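Local coordinates for protein phenolpthiocerol synthesis type-I polyketide synthase ppsA (Mycobacterium bovis, PDB 7AKC) that probably loads extender units, as the acyltransferase domain of a polyketide synthase thought to build the lipid core of phthiocerols and phenolphthiocerols, at residues A[113-118]-A[243-248]. Residues are numbered along the deposited sequence; the frame is centred on the assembly and turned at random.
Sequences MGEVAA and STTYAD
The carboxylate of E115 is received by the loop S243-T245, which follows strand 240-242 at one edge of the parallel sheet of the acyltransferase fold. E115 stands on helix 115-121, just after a G-x-S-x-G sequence that fits the nucleophile elbow of this family and includes G114. With CG anti to the backbone N (chi1 -177°) and the chain beyond it extended, E115 spans the gap between helix and loop, whose nearest CA atoms, those of E115 and S243, are 7.1 Å apart.

All the close packing is at the end of that arm. The backbone N of T244 gives a nearly straight bond to the syn lone pair of E115 OE2 (2.8 Å, 166°). E115 OE1 is held from both faces of the carboxylate: S243 OG donates from the syn side at 2.7 Å, somewhat out of the plane, whereas T245 OG1 comes in from above the opposite face at 2.8 Å. H259 NE2 of helix 257-265 also bonds to OE1. These partners hold the buried carboxylate against rotation and would be expected to stabilise a negative charge on it.

T244 OG1 is turned to the backbone O of G110, at the end of strand 107-110, and so ties the loop to the neighbouring strand as well. Past T245 the loop leaves the helix: A247 and D248 are exposed and contribute nothing to the contact. Y246, its ring covered on one face by T245 CG2, acts from the second shell, for its OH bonds to H259 ND1 and helps to position that histidine ring. S243 is what shapes the receiving end, for its hydroxyl closes an ST turn in which T245 N donates to S243 OG at 3.0 Å.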
loop_
_atom_site.group_PDB
_atom_site.type_symbol
_atom_site.label_atom_id
_atom_site.label_comp_id
_atom_site.label_asym_id
_atom_site.label_seq_id
_atom_site.Cartn_x
_atom_site.Cartn_y
_atom_site.Cartn_z
ATOM N N MET A 113 -1.887 2.173 2.935
ATOM C CA MET A 113 -2.966 2.106 3.916
ATOM C C MET A 113 -3.702 0.743 3.927
ATOM O O MET A 113 -4.348 0.405 4.911
ATOM C CB MET A 113 -3.931 3.280 3.711
ATOM C CG MET A 113 -3.239 4.631 3.565
ATOM S SD MET A 113 -2.605 5.284 5.127
ATOM C CE MET A 113 -0.811 4.778 5.015
ATOM N N GLY A 114 -3.519 -0.062 2.883
ATOM C CA GLY A 114 -4.105 -1.389 2.751
ATOM C C GLY A 114 -3.541 -2.431 3.702
ATOM O O GLY A 114 -4.125 -3.507 3.851
ATOM N N GLU A 115 -2.370 -2.149 4.317
ATOM C CA GLU A 115 -1.752 -3.090 5.262
ATOM C C GLU A 115 -2.631 -3.269 6.515
ATOM O O GLU A 115 -2.585 -4.327 7.133
ATOM C CB GLU A 115 -0.315 -2.658 5.619
ATOM C CG GLU A 115 0.378 -3.648 6.539
ATOM C CD GLU A 115 1.875 -3.655 6.317
ATOM O OE1 GLU A 115 2.605 -3.372 7.289
ATOM O OE2 GLU A 115 2.317 -3.956 5.186
ATOM N N VAL A 116 -3.481 -2.282 6.867
ATOM C CA VAL A 116 -4.418 -2.473 7.997
ATOM C C VAL A 116 -5.368 -3.631 7.674
ATOM O O VAL A 116 -5.502 -4.564 8.480
ATOM C CB VAL A 116 -5.211 -1.200 8.364
ATOM C CG1 VAL A 116 -6.333 -1.524 9.356
ATOM C CG2 VAL A 116 -4.290 -0.150 8.943
ATOM N N ALA A 117 -6.003 -3.595 6.488
ATOM C CA ALA A 117 -6.956 -4.653 6.122
ATOM C C ALA A 117 -6.293 -6.009 5.999
ATOM O O ALA A 117 -6.895 -7.021 6.377
ATOM C CB ALA A 117 -7.672 -4.297 4.831
ATOM N N ALA A 118 -5.048 -6.032 5.492
ATOM C CA ALA A 118 -4.269 -7.257 5.350
ATOM C C ALA A 118 -3.947 -7.795 6.736
ATOM O O ALA A 118 -4.089 -8.995 6.953
ATOM C CB ALA A 118 -2.972 -6.991 4.570
ATOM N N SER A 243 4.764 -7.829 5.210
ATOM C CA SER A 243 4.565 -6.381 5.361
ATOM C C SER A 243 5.298 -5.634 4.253
ATOM O O SER A 243 6.372 -6.039 3.826
ATOM C CB SER A 243 5.135 -5.933 6.701
ATOM O OG SER A 243 4.988 -4.538 6.902
ATOM N N THR A 244 4.745 -4.510 3.830
ATOM C CA THR A 244 5.402 -3.620 2.884
ATOM C C THR A 244 6.022 -2.415 3.634
ATOM O O THR A 244 6.549 -1.476 2.997
ATOM C CB THR A 244 4.381 -3.135 1.838
ATOM O OG1 THR A 244 3.260 -2.471 2.479
ATOM C CG2 THR A 244 3.906 -4.286 0.896
ATOM N N THR A 245 6.000 -2.420 4.958
ATOM C CA THR A 245 6.501 -1.331 5.764
ATOM C C THR A 245 8.020 -1.188 5.828
ATOM O O THR A 245 8.537 -0.039 5.820
ATOM C CB THR A 245 5.914 -1.442 7.175
ATOM O OG1 THR A 245 4.489 -1.264 7.073
ATOM C CG2 THR A 245 6.503 -0.404 8.144
ATOM N N TYR A 246 8.705 -2.327 5.912
ATOM C CA TYR A 246 10.167 -2.327 6.124
ATOM C C TYR A 246 10.955 -2.824 4.912
ATOM O O TYR A 246 10.502 -3.718 4.204
ATOM C CB TYR A 246 10.501 -3.200 7.337
ATOM C CG TYR A 246 9.676 -2.914 8.561
ATOM C CD1 TYR A 246 10.028 -1.893 9.426
ATOM C CD2 TYR A 246 8.550 -3.660 8.856
ATOM C CE1 TYR A 246 9.279 -1.617 10.553
ATOM C CE2 TYR A 246 7.788 -3.393 9.978
ATOM C CZ TYR A 246 8.154 -2.369 10.830
ATOM O OH TYR A 246 7.416 -2.095 11.941
ATOM N N ALA A 247 12.138 -2.243 4.723
ATOM C CA ALA A 247 13.021 -2.699 3.646
ATOM C C ALA A 247 13.480 -4.136 3.924
ATOM O O ALA A 247 13.724 -4.881 2.988
ATOM C CB ALA A 247 14.252 -1.785 3.531
ATOM N N ASP A 248 13.635 -4.482 5.203
ATOM C CA ASP A 248 14.038 -5.857 5.588
ATOM C C ASP A 248 12.761 -6.658 5.783
ATOM O O ASP A 248 12.047 -6.387 6.735
ATOM C CB ASP A 248 14.948 -5.857 6.819
ATOM C CG ASP A 248 15.407 -7.232 7.285
ATOM O OD1 ASP A 248 15.189 -8.213 6.558
ATOM O OD2 ASP A 248 15.987 -7.304 8.377
#